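Local coordinates for protein hydrazine synthase subunit alpha (Candidatus Kuenenia stuttgartiensis, PDB 5C2V) that builds hydrazine with its partner subunits, using a c-type heme site to condense hydroxylamine with ammonia in anaerobic ammonium oxidation, at residues 261-265 / 266-270; 406-410 / 411-415; 577-580 / 581-584; 510-513 / 514-518. All coordinates share one frame; numbering follows the deposited sequence.

Interaction 1: 261-265 / 266-270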
loop_
_atom_site.group_PDB
_atom_site.type_symbol
_atom_site.label_atom_id
_atom_site.label_comp_id
_atom_site.label_asym_id
_atom_site.label_seq_id
_atom_site.Cartn_x
_atom_site.Cartn_y
_atom_site.Cartn_z
ATOM N N VAL D 261 -21.869 9.467 -6.968
ATOM C CA VAL D 261 -23.155 10.074 -7.293
ATOM C C VAL D 261 -24.285 9.054 -7.223
ATOM O O VAL D 261 -24.057 7.849 -7.326
ATOM C CB VAL D 261 -23.161 10.716 -8.700
ATOM C CG1 VAL D 261 -22.097 11.793 -8.809
ATOM C CG2 VAL D 261 -22.963 9.661 -9.770
ATOM N N ASP D 262 -25.505 9.549 -7.037
ATOM C CA ASP D 262 -26.690 8.699 -7.042
ATOM C C ASP D 262 -27.908 9.511 -7.462
ATOM O O ASP D 262 -27.943 10.726 -7.275
ATOM C CB ASP D 262 -26.915 8.076 -5.660
ATOM C CG ASP D 262 -27.900 6.919 -5.691
ATOM O OD1 ASP D 262 -28.576 6.726 -6.724
ATOM O OD2 ASP D 262 -28.005 6.201 -4.674
ATOM N N ASN D 263 -28.905 8.841 -8.030
ATOM C CA ASN D 263 -30.162 9.501 -8.354
ATOM C C ASN D 263 -30.865 9.924 -7.071
ATOM O O ASN D 263 -30.659 9.320 -6.019
ATOM C CB ASN D 263 -31.060 8.588 -9.190
ATOM C CG ASN D 263 -30.539 8.389 -10.599
ATOM O OD1 ASN D 263 -30.451 7.262 -11.089
ATOM N ND2 ASN D 263 -30.190 9.487 -11.262
ATOM N N TRP D 264 -31.694 10.960 -7.157
ATOM C CA TRP D 264 -32.296 11.545 -5.963
ATOM C C TRP D 264 -33.268 10.592 -5.266
ATOM O O TRP D 264 -33.657 10.825 -4.122
ATOM C CB TRP D 264 -32.999 12.862 -6.312
ATOM C CG TRP D 264 -34.182 12.721 -7.217
ATOM C CD1 TRP D 264 -34.166 12.443 -8.553
ATOM C CD2 TRP D 264 -35.559 12.883 -6.858
ATOM N NE1 TRP D 264 -35.448 12.408 -9.044
ATOM C CE2 TRP D 264 -36.321 12.675 -8.024
ATOM C CE3 TRP D 264 -36.221 13.177 -5.662
ATOM C CZ2 TRP D 264 -37.713 12.752 -8.029
ATOM C CZ3 TRP D 264 -37.602 13.252 -5.669
ATOM C CH2 TRP D 264 -38.333 13.040 -6.844
ATOM N N ASP D 265 -33.664 9.526 -5.956
ATOM C CA ASP D 265 -34.439 8.462 -5.326
ATOM C C ASP D 265 -33.547 7.294 -4.902
ATOM O O ASP D 265 -34.018 6.334 -4.291
ATOM C CB ASP D 265 -35.540 7.966 -6.267
ATOM C CG ASP D 265 -34.995 7.457 -7.585
ATOM O OD1 ASP D 265 -33.942 7.962 -8.026
ATOM O OD2 ASP D 265 -35.618 6.554 -8.180
ATOM N N GLY D 266 -32.258 7.383 -5.221
ATOM C CA GLY D 266 -31.311 6.335 -4.882
ATOM C C GLY D 266 -31.437 5.106 -5.765
ATOM O O GLY D 266 -31.233 3.978 -5.312
ATOM N N ALA D 267 -31.776 5.327 -7.030
ATOM C CA ALA D 267 -31.976 4.239 -7.980
ATOM C C ALA D 267 -30.670 3.698 -8.559
ATOM O O ALA D 267 -30.558 2.505 -8.839
ATOM C CB ALA D 267 -32.893 4.696 -9.106
ATOM N N TYR D 268 -29.686 4.573 -8.744
ATOM C CA TYR D 268 -28.469 4.195 -9.459
ATOM C C TYR D 268 -27.192 4.805 -8.870
ATOM O O TYR D 268 -26.592 5.691 -9.478
ATOM C CB TYR D 268 -28.611 4.596 -10.932
ATOM C CG TYR D 268 -27.607 3.974 -11.877
ATOM C CD1 TYR D 268 -27.697 2.636 -12.240
ATOM C CD2 TYR D 268 -26.589 4.736 -12.437
ATOM C CE1 TYR D 268 -26.788 2.068 -13.115
ATOM C CE2 TYR D 268 -25.677 4.178 -13.314
ATOM C CZ TYR D 268 -25.780 2.845 -13.650
ATOM O OH TYR D 268 -24.873 2.288 -14.521
ATOM N N PRO D 269 -26.774 4.337 -7.681
ATOM C CA PRO D 269 -25.497 4.807 -7.128
ATOM C C PRO D 269 -24.290 4.275 -7.903
ATOM O O PRO D 269 -24.233 3.086 -8.214
ATOM C CB PRO D 269 -25.510 4.259 -5.697
ATOM C CG PRO D 269 -26.432 3.091 -5.746
ATOM C CD PRO D 269 -27.484 3.439 -6.752
ATOM N N ARG D 270 -23.336 5.151 -8.203
ATOM C CA ARG D 270 -22.119 4.752 -8.901
ATOM C C ARG D 270 -20.930 5.578 -8.412
ATOM O O ARG D 270 -21.088 6.746 -8.058
ATOM C CB ARG D 270 -22.292 4.902 -10.415
ATOM C CG ARG D 270 -22.538 6.329 -10.871
ATOM C CD ARG D 270 -22.852 6.407 -12.355
ATOM N NE ARG D 270 -22.891 7.789 -12.828
ATOM C CZ ARG D 270 -21.856 8.422 -13.371
ATOM N NH1 ARG D 270 -20.696 7.798 -13.516
ATOM N NH2 ARG D 270 -21.982 9.681 -13.772
#
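V261 and R270 face each other as a hydrogen-bonded antiparallel pair: V261 N gives to R270 O at 3.0 Å and R270 N gives back to V261 O at 2.9 Å. Farther out, G266 N reaches N263 O (2.6 Å) and closes a type I turn; G266 has the positive phi, 75°, that brings the chain round.

Polar side chains fill the inside of the bend. With chi1 at -165° and CG opposite the backbone N, the D262 carboxylate swings across to the returning chain. There OD1 takes a weak, bent bond from Y268 N at 3.2 Å, while OD2 meets P269 CB and accepts a hydrogen bond from Y547 OH. The amide of N263 crosses the Y268 side chain, OD1 lying 3.2 Å from Y268 CB and the amide and ring planes 32° apart; a magnesium ion sits about 3 Å from the N263 side chain.

The apolar part is V261 CG2, which packs on R270 CG at 3.5 Å and lies over one face of the guanidinium. The extended arginine then carries NH2 to N250 of the beta subunit. W264 points away from the returning chain and is buried against helix 196-201.

This is a beta-hairpin joining strands 256-262 and 270-273, the last two of a four-stranded antiparallel sheet, as in a propeller blade; its R270 lies about 5 Å from the side chain of Y564, the axial ligand of the first heme.

Interaction 2: 406-410 / 411-415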
loop_
_atom_site.group_PDB
_atom_site.type_symbol
_atom_site.label_atom_id
_atom_site.label_comp_id
_atom_site.label_asym_id
_atom_site.label_seq_id
_atom_site.Cartn_x
_atom_site.Cartn_y
_atom_site.Cartn_z
ATOM N N PHE D 406 -43.192 1.144 -1.975
ATOM C CA PHE D 406 -43.931 1.648 -3.125
ATOM C C PHE D 406 -43.134 1.648 -4.428
ATOM O O PHE D 406 -42.124 2.342 -4.551
ATOM C CB PHE D 406 -44.420 3.065 -2.837
ATOM C CG PHE D 406 -45.858 3.141 -2.423
ATOM C CD1 PHE D 406 -46.855 3.327 -3.365
ATOM C CD2 PHE D 406 -46.215 3.032 -1.090
ATOM C CE1 PHE D 406 -48.180 3.400 -2.987
ATOM C CE2 PHE D 406 -47.538 3.105 -0.704
ATOM C CZ PHE D 406 -48.522 3.289 -1.655
ATOM N N GLY D 407 -43.600 0.869 -5.399
ATOM C CA GLY D 407 -43.027 0.888 -6.733
ATOM C C GLY D 407 -43.927 1.639 -7.695
ATOM O O GLY D 407 -45.045 2.004 -7.343
ATOM N N VAL D 408 -43.443 1.886 -8.909
ATOM C CA VAL D 408 -44.272 2.493 -9.948
ATOM C C VAL D 408 -44.137 1.702 -11.244
ATOM O O VAL D 408 -43.036 1.558 -11.775
ATOM C CB VAL D 408 -43.897 3.968 -10.207
ATOM C CG1 VAL D 408 -44.804 4.566 -11.267
ATOM C CG2 VAL D 408 -43.977 4.776 -8.920
ATOM N N THR D 409 -45.261 1.197 -11.748
ATOM C CA THR D 409 -45.268 0.325 -12.922
ATOM C C THR D 409 -44.609 0.979 -14.132
ATOM O O THR D 409 -44.696 2.189 -14.319
ATOM C CB THR D 409 -46.703 -0.092 -13.305
ATOM O OG1 THR D 409 -47.490 1.076 -13.570
ATOM C CG2 THR D 409 -47.346 -0.888 -12.181
ATOM N N VAL D 410 -43.935 0.170 -14.940
ATOM C CA VAL D 410 -43.247 0.673 -16.121
ATOM C C VAL D 410 -44.201 0.710 -17.315
ATOM O O VAL D 410 -43.916 1.333 -18.338
ATOM C CB VAL D 410 -42.010 -0.191 -16.457
ATOM C CG1 VAL D 410 -42.438 -1.541 -17.012
ATOM C CG2 VAL D 410 -41.087 0.531 -17.431
ATOM N N VAL D 411 -45.347 0.054 -17.169
ATOM C CA VAL D 411 -46.324 -0.015 -18.249
ATOM C C VAL D 411 -47.284 1.171 -18.220
ATOM O O VAL D 411 -47.278 2.006 -19.124
ATOM C CB VAL D 411 -47.136 -1.323 -18.191
ATOM C CG1 VAL D 411 -48.125 -1.384 -19.345
ATOM C CG2 VAL D 411 -46.205 -2.525 -18.220
ATOM N N THR D 412 -48.120 1.234 -17.187
ATOM C CA THR D 412 -49.115 2.297 -17.066
ATOM C C THR D 412 -48.672 3.449 -16.161
ATOM O O THR D 412 -49.387 4.442 -16.025
ATOM C CB THR D 412 -50.443 1.742 -16.526
ATOM O OG1 THR D 412 -50.245 1.225 -15.205
ATOM C CG2 THR D 412 -50.960 0.631 -17.426
ATOM N N TYR D 413 -47.495 3.309 -15.558
ATOM C CA TYR D 413 -46.977 4.260 -14.570
ATOM C C TYR D 413 -47.988 4.517 -13.450
ATOM O O TYR D 413 -48.444 5.643 -13.253
ATOM C CB TYR D 413 -46.586 5.580 -15.243
ATOM C CG TYR D 413 -45.635 6.432 -14.429
ATOM C CD1 TYR D 413 -44.276 6.149 -14.393
ATOM C CD2 TYR D 413 -46.094 7.525 -13.704
ATOM C CE1 TYR D 413 -43.402 6.924 -13.652
ATOM C CE2 TYR D 413 -45.229 8.306 -12.960
ATOM C CZ TYR D 413 -43.884 8.001 -12.939
ATOM O OH TYR D 413 -43.018 8.777 -12.201
ATOM N N GLN D 414 -48.338 3.457 -12.729
ATOM C CA GLN D 414 -49.233 3.553 -11.579
ATOM C C GLN D 414 -48.561 3.080 -10.290
ATOM O O GLN D 414 -48.153 1.921 -10.195
ATOM C CB GLN D 414 -50.513 2.757 -11.832
ATOM C CG GLN D 414 -51.376 3.331 -12.945
ATOM C CD GLN D 414 -52.617 2.507 -13.208
ATOM O OE1 GLN D 414 -52.597 1.569 -14.004
ATOM N NE2 GLN D 414 -53.711 2.856 -12.541
ATOM N N PRO D 415 -48.431 3.978 -9.301
ATOM C CA PRO D 415 -47.865 3.630 -7.992
ATOM C C PRO D 415 -48.570 2.439 -7.344
ATOM O O PRO D 415 -49.786 2.300 -7.472
ATOM C CB PRO D 415 -48.086 4.899 -7.166
ATOM C CG PRO D 415 -48.149 5.995 -8.169
ATOM C CD PRO D 415 -48.815 5.399 -9.375
#
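V408 meets the Y413 ring face on. Its CG1 stands 3.5 Å above the ring plane and over the centre, 13° off the normal, a clean CH-pi contact, while the other methyl, CG2, looks toward P415 CG at 4.4 Å. Y413 sends its ring under V408 because CG lies anti to the backbone N (chi1 -161°). Beyond, F406 turns a ring edge to P415, CD1 being 4.3 Å from P415 CB.

These residues line the two arms of a beta-hairpin between strands 406-408 and 415-417, in which V408 and P415 form an antiparallel non-hydrogen-bonded pair. Next to that pair T409 N makes a weak bond to Q414 O.

Around the bend the polar side chains form a chain of hydrogen bonds. T409 points its hydroxyl across the turn, where OG1 accepts an almost straight bond from Q414 N at 2.7 Å and donates to T412 OG1 at 3.2 Å. T412 OG1 in turn gives its proton to Q414 OE1 (2.7 Å), arriving in the carbonyl plane on a lone pair, which helps orient the end of the glutamine. At the tip, V410 O is bonded to R128 of the gamma subunit, and Y413 packs on V26 of that same chain.

Interaction 3: 577-580 / 581-584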
loop_
_atom_site.group_PDB
_atom_site.type_symbol
_atom_site.label_atom_id
_atom_site.label_comp_id
_atom_site.label_asym_id
_atom_site.label_seq_id
_atom_site.Cartn_x
_atom_site.Cartn_y
_atom_site.Cartn_z
ATOM N N LEU D 577 -31.000 -12.378 -19.563
ATOM C CA LEU D 577 -31.912 -11.354 -20.064
ATOM C C LEU D 577 -33.300 -11.919 -20.351
ATOM O O LEU D 577 -34.302 -11.210 -20.258
ATOM C CB LEU D 577 -31.339 -10.708 -21.329
ATOM C CG LEU D 577 -32.140 -9.571 -21.967
ATOM C CD1 LEU D 577 -32.288 -8.404 -21.003
ATOM C CD2 LEU D 577 -31.488 -9.119 -23.265
ATOM N N TYR D 578 -33.352 -13.200 -20.698
ATOM C CA TYR D 578 -34.611 -13.850 -21.042
ATOM C C TYR D 578 -35.255 -14.526 -19.836
ATOM O O TYR D 578 -36.374 -15.031 -19.923
ATOM C CB TYR D 578 -34.388 -14.862 -22.166
ATOM C CG TYR D 578 -33.896 -14.226 -23.448
ATOM C CD1 TYR D 578 -32.542 -14.000 -23.661
ATOM C CD2 TYR D 578 -34.787 -13.837 -24.439
ATOM C CE1 TYR D 578 -32.090 -13.411 -24.827
ATOM C CE2 TYR D 578 -34.345 -13.249 -25.608
ATOM C CZ TYR D 578 -32.996 -13.039 -25.797
ATOM O OH TYR D 578 -32.553 -12.453 -26.961
ATOM N N ASN D 579 -34.549 -14.539 -18.711
ATOM C CA ASN D 579 -35.108 -15.066 -17.471
ATOM C C ASN D 579 -35.653 -13.955 -16.575
ATOM O O ASN D 579 -36.113 -14.219 -15.463
ATOM C CB ASN D 579 -34.058 -15.882 -16.713
ATOM C CG ASN D 579 -34.675 -16.869 -15.735
ATOM O OD1 ASN D 579 -35.863 -17.180 -15.818
ATOM N ND2 ASN D 579 -33.867 -17.370 -14.806
ATOM N N TRP D 580 -35.608 -12.717 -17.058
ATOM C CA TRP D 580 -35.896 -11.562 -16.209
ATOM C C TRP D 580 -37.390 -11.219 -16.132
ATOM O O TRP D 580 -38.036 -11.495 -15.122
ATOM C CB TRP D 580 -35.112 -10.352 -16.719
ATOM C CG TRP D 580 -34.919 -9.261 -15.714
ATOM C CD1 TRP D 580 -35.348 -9.245 -14.417
ATOM C CD2 TRP D 580 -34.225 -8.027 -15.921
ATOM N NE1 TRP D 580 -34.972 -8.071 -13.809
ATOM C CE2 TRP D 580 -34.280 -7.305 -14.712
ATOM C CE3 TRP D 580 -33.566 -7.458 -17.015
ATOM C CZ2 TRP D 580 -33.702 -6.047 -14.567
ATOM C CZ3 TRP D 580 -32.993 -6.210 -16.870
ATOM C CH2 TRP D 580 -33.064 -5.517 -15.655
ATOM N N TRP D 581 -37.936 -10.607 -17.182
ATOM C CA TRP D 581 -39.380 -10.404 -17.260
ATOM C C TRP D 581 -39.911 -10.838 -18.628
ATOM O O TRP D 581 -39.762 -10.111 -19.612
ATOM C CB TRP D 581 -39.690 -8.923 -16.991
ATOM C CG TRP D 581 -41.121 -8.501 -17.152
ATOM C CD1 TRP D 581 -42.229 -9.274 -16.994
ATOM C CD2 TRP D 581 -41.593 -7.190 -17.499
ATOM N NE1 TRP D 581 -43.363 -8.530 -17.223
ATOM C CE2 TRP D 581 -42.999 -7.249 -17.536
ATOM C CE3 TRP D 581 -40.962 -5.974 -17.780
ATOM C CZ2 TRP D 581 -43.787 -6.139 -17.845
ATOM C CZ3 TRP D 581 -41.745 -4.874 -18.091
ATOM C CH2 TRP D 581 -43.141 -4.965 -18.119
ATOM N N TYR D 582 -40.538 -12.012 -18.690
ATOM C CA TYR D 582 -41.199 -12.464 -19.916
ATOM C C TYR D 582 -42.736 -12.436 -19.903
ATOM O O TYR D 582 -43.363 -12.814 -20.892
ATOM C CB TYR D 582 -40.710 -13.870 -20.305
ATOM C CG TYR D 582 -40.589 -14.884 -19.185
ATOM C CD1 TYR D 582 -39.457 -14.928 -18.380
ATOM C CD2 TYR D 582 -41.584 -15.827 -18.966
ATOM C CE1 TYR D 582 -39.333 -15.864 -17.370
ATOM C CE2 TYR D 582 -41.469 -16.767 -17.958
ATOM C CZ TYR D 582 -40.343 -16.779 -17.162
ATOM O OH TYR D 582 -40.223 -17.712 -16.158
ATOM N N ASP D 583 -43.347 -12.006 -18.801
ATOM C CA ASP D 583 -44.806 -12.101 -18.669
ATOM C C ASP D 583 -45.473 -10.741 -18.444
ATOM O O ASP D 583 -45.040 -9.965 -17.595
ATOM C CB ASP D 583 -45.167 -13.049 -17.523
ATOM C CG ASP D 583 -46.551 -13.651 -17.673
ATOM O OD1 ASP D 583 -47.367 -13.094 -18.437
ATOM O OD2 ASP D 583 -46.824 -14.682 -17.023
ATOM N N ASP D 584 -46.541 -10.466 -19.189
ATOM C CA ASP D 584 -47.199 -9.161 -19.131
ATOM C C ASP D 584 -48.039 -8.967 -17.871
ATOM O O ASP D 584 -48.350 -7.836 -17.494
ATOM C CB ASP D 584 -48.075 -8.945 -20.371
ATOM C CG ASP D 584 -49.256 -9.893 -20.431
ATOM O OD1 ASP D 584 -49.166 -11.002 -19.865
ATOM O OD2 ASP D 584 -50.276 -9.527 -21.050
#
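Y582 folds back against the preceding residues, its ring meeting the backbone carbonyl of Y578 and the side chain of N579. The chain bends enough to leave the CA atoms of Y578 and Y582 only 6.8 Å apart.

The polar-to-ring contacts carry the arrangement. Y578 O comes obliquely to the Y582 ring, 3.4 Å from CD1. N579 OD1 lies at the ring edge, near its plane, 4.0 Å from CE1. Amide and ring run side by side, pointing the same way, with planes only 14° apart. Y582 gets there because its CG sits between the backbone N and the carbonyl carbon (chi1 44°), which tips the ring toward Y578 and N579. The carbonyl of Y578 has a stronger partner too, the hydroxyl of T222 of the gamma subunit.

The two consecutive tryptophans take no part in that contact. Both have CG anti to the backbone N, yet their indoles diverge and pack on other partners. W580 lies against Y588, stacks with W85 of the gamma subunit and hydrogen-bonds T430 OG1 through NE1; W581 packs on G81 of the gamma subunit.

Charge enters at the far end, where D583 and D584 both form salt bridges to R220 of the gamma subunit.

Taken together this is an irregular, buried, aromatic-rich loop between strands 553-556 and 596-599, and what it builds is a subunit interface: its rings and carboxylates are spent largely on the gamma subunit, with the W580 side chain about 10 Å from the first heme.

Interaction 4: 510-513 / 514-518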
loop_
_atom_site.group_PDB
_atom_site.type_symbol
_atom_site.label_atom_id
_atom_site.label_comp_id
_atom_site.label_asym_id
_atom_site.label_seq_id
_atom_site.Cartn_x
_atom_site.Cartn_y
_atom_site.Cartn_z
ATOM N N TYR D 510 -28.517 -19.323 -9.117
ATOM C CA TYR D 510 -27.688 -20.014 -10.101
ATOM C C TYR D 510 -27.156 -19.062 -11.170
ATOM O O TYR D 510 -27.705 -17.983 -11.389
ATOM C CB TYR D 510 -28.465 -21.162 -10.758
ATOM C CG TYR D 510 -29.694 -20.745 -11.541
ATOM C CD1 TYR D 510 -29.602 -20.396 -12.883
ATOM C CD2 TYR D 510 -30.947 -20.725 -10.944
ATOM C CE1 TYR D 510 -30.723 -20.022 -13.603
ATOM C CE2 TYR D 510 -32.073 -20.355 -11.656
ATOM C CZ TYR D 510 -31.956 -20.004 -12.985
ATOM O OH TYR D 510 -33.073 -19.635 -13.698
ATOM N N VAL D 511 -26.074 -19.474 -11.824
ATOM C CA VAL D 511 -25.461 -18.685 -12.887
ATOM C C VAL D 511 -25.498 -19.450 -14.208
ATOM O O VAL D 511 -25.190 -20.641 -14.253
ATOM C CB VAL D 511 -24.001 -18.313 -12.540
ATOM C CG1 VAL D 511 -23.317 -17.641 -13.721
ATOM C CG2 VAL D 511 -23.961 -17.410 -11.320
ATOM N N GLU D 512 -25.880 -18.760 -15.279
ATOM C CA GLU D 512 -25.968 -19.372 -16.600
ATOM C C GLU D 512 -24.591 -19.765 -17.122
ATOM O O GLU D 512 -23.570 -19.265 -16.650
ATOM C CB GLU D 512 -26.652 -18.423 -17.588
ATOM C CG GLU D 512 -28.078 -18.045 -17.217
ATOM C CD GLU D 512 -29.058 -19.189 -17.398
ATOM O OE1 GLU D 512 -30.189 -19.090 -16.877
ATOM O OE2 GLU D 512 -28.704 -20.182 -18.068
ATOM N N SER D 513 -24.574 -20.668 -18.098
ATOM C CA SER D 513 -23.332 -21.200 -18.652
ATOM C C SER D 513 -22.447 -20.125 -19.283
ATOM O O SER D 513 -21.243 -20.324 -19.439
ATOM C CB SER D 513 -23.642 -22.282 -19.690
ATOM O OG SER D 513 -24.296 -21.733 -20.821
ATOM N N ASP D 514 -23.041 -18.992 -19.646
ATOM C CA ASP D 514 -22.286 -17.905 -20.259
ATOM C C ASP D 514 -21.818 -16.889 -19.218
ATOM O O ASP D 514 -21.202 -15.880 -19.558
ATOM C CB ASP D 514 -23.120 -17.209 -21.339
ATOM C CG ASP D 514 -24.317 -16.472 -20.771
ATOM O OD1 ASP D 514 -24.838 -16.898 -19.720
ATOM O OD2 ASP D 514 -24.739 -15.466 -21.380
ATOM N N GLY D 515 -22.119 -17.160 -17.952
ATOM C CA GLY D 515 -21.675 -16.307 -16.863
ATOM C C GLY D 515 -22.682 -15.245 -16.468
ATOM O O GLY D 515 -22.395 -14.389 -15.632
ATOM N N SER D 516 -23.867 -15.302 -17.067
ATOM C CA SER D 516 -24.918 -14.334 -16.774
ATOM C C SER D 516 -25.822 -14.818 -15.647
ATOM O O SER D 516 -26.141 -16.003 -15.563
ATOM C CB SER D 516 -25.751 -14.049 -18.026
ATOM O OG SER D 516 -26.387 -15.224 -18.496
ATOM N N THR D 517 -26.228 -13.899 -14.777
ATOM C CA THR D 517 -27.139 -14.243 -13.693
ATOM C C THR D 517 -28.105 -13.098 -13.405
ATOM O O THR D 517 -27.780 -11.932 -13.615
ATOM C CB THR D 517 -26.376 -14.608 -12.401
ATOM O OG1 THR D 517 -27.298 -15.092 -11.416
ATOM C CG2 THR D 517 -25.632 -13.401 -11.848
ATOM N N VAL D 518 -29.300 -13.443 -12.941
ATOM C CA VAL D 518 -30.312 -12.451 -12.600
ATOM C C VAL D 518 -31.173 -12.981 -11.458
ATOM O O VAL D 518 -31.450 -14.179 -11.389
ATOM C CB VAL D 518 -31.197 -12.098 -13.823
ATOM C CG1 VAL D 518 -31.872 -13.344 -14.379
ATOM C CG2 VAL D 518 -32.229 -11.037 -13.462
#
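E512 and S516 face each other across a short bend, and here the fit is close. E512 N donates to S516 O at 2.8 Å, and G515 N returns to E512 O at 2.9 Å, rising well above the carbonyl plane. D514 closes the inner side: its OD1 is gripped twice, by S516 OG at 2.6 Å on the syn side and by S516 N at 3.2 Å from above the carboxylate plane, the latter bond making an Asx turn. Its OD2 takes the backbone N of K575. The S516 hydroxyl, held there, rests 3.3 Å from E512 CB and also receives A576 N. Lower down, T517 has OG1 opposite the backbone N (chi1 -173°), and the hydroxyl reaches Y510 O at 2.9 Å. V511 completes this part, with CG2 3.9 Å from T517 CB and CG1 against the backbone of G515.

The other side is looser. E512 bends at chi2 (-72°) and leads its carboxylate away from the turn toward the edge of the Y510 ring. S513 at the tip is exposed to solvent, though its hydroxyl is bonded to K575 NZ.

The E512-G515 bend, ending in a glycine of positive phi, G515, and backed by the E512-S516 bond, is a type I turn with a G1 bulge, where the middle domain passes from strand 503-510 of one sheet to strand 517-522 of another, the T517 side chain about 6 Å from the first heme.

In the fold
Along the chain the order is interaction 1, interaction 2, interaction 4, interaction 3. Interactions 1 and 2 are hairpin bends between strands paired in one sheet, interaction 4 a turn between consecutive strands of two different sheets, interaction 3 an irregular loop. Interaction 3 bridges interactions 2 and 4: W581 CZ3 packs 3.6 Å from V410 CG1 of interaction 2, their centres about 17 Å apart, and W580 CD1 lies 3.7 Å from V518 CG2 of interaction 4, about 15 Å away between centres. Interaction 1 stands apart, its centre about 19 Å from that of interaction 2. Interactions 1 and 4 approach the first heme; 2 and 3 both contact the gamma subunit.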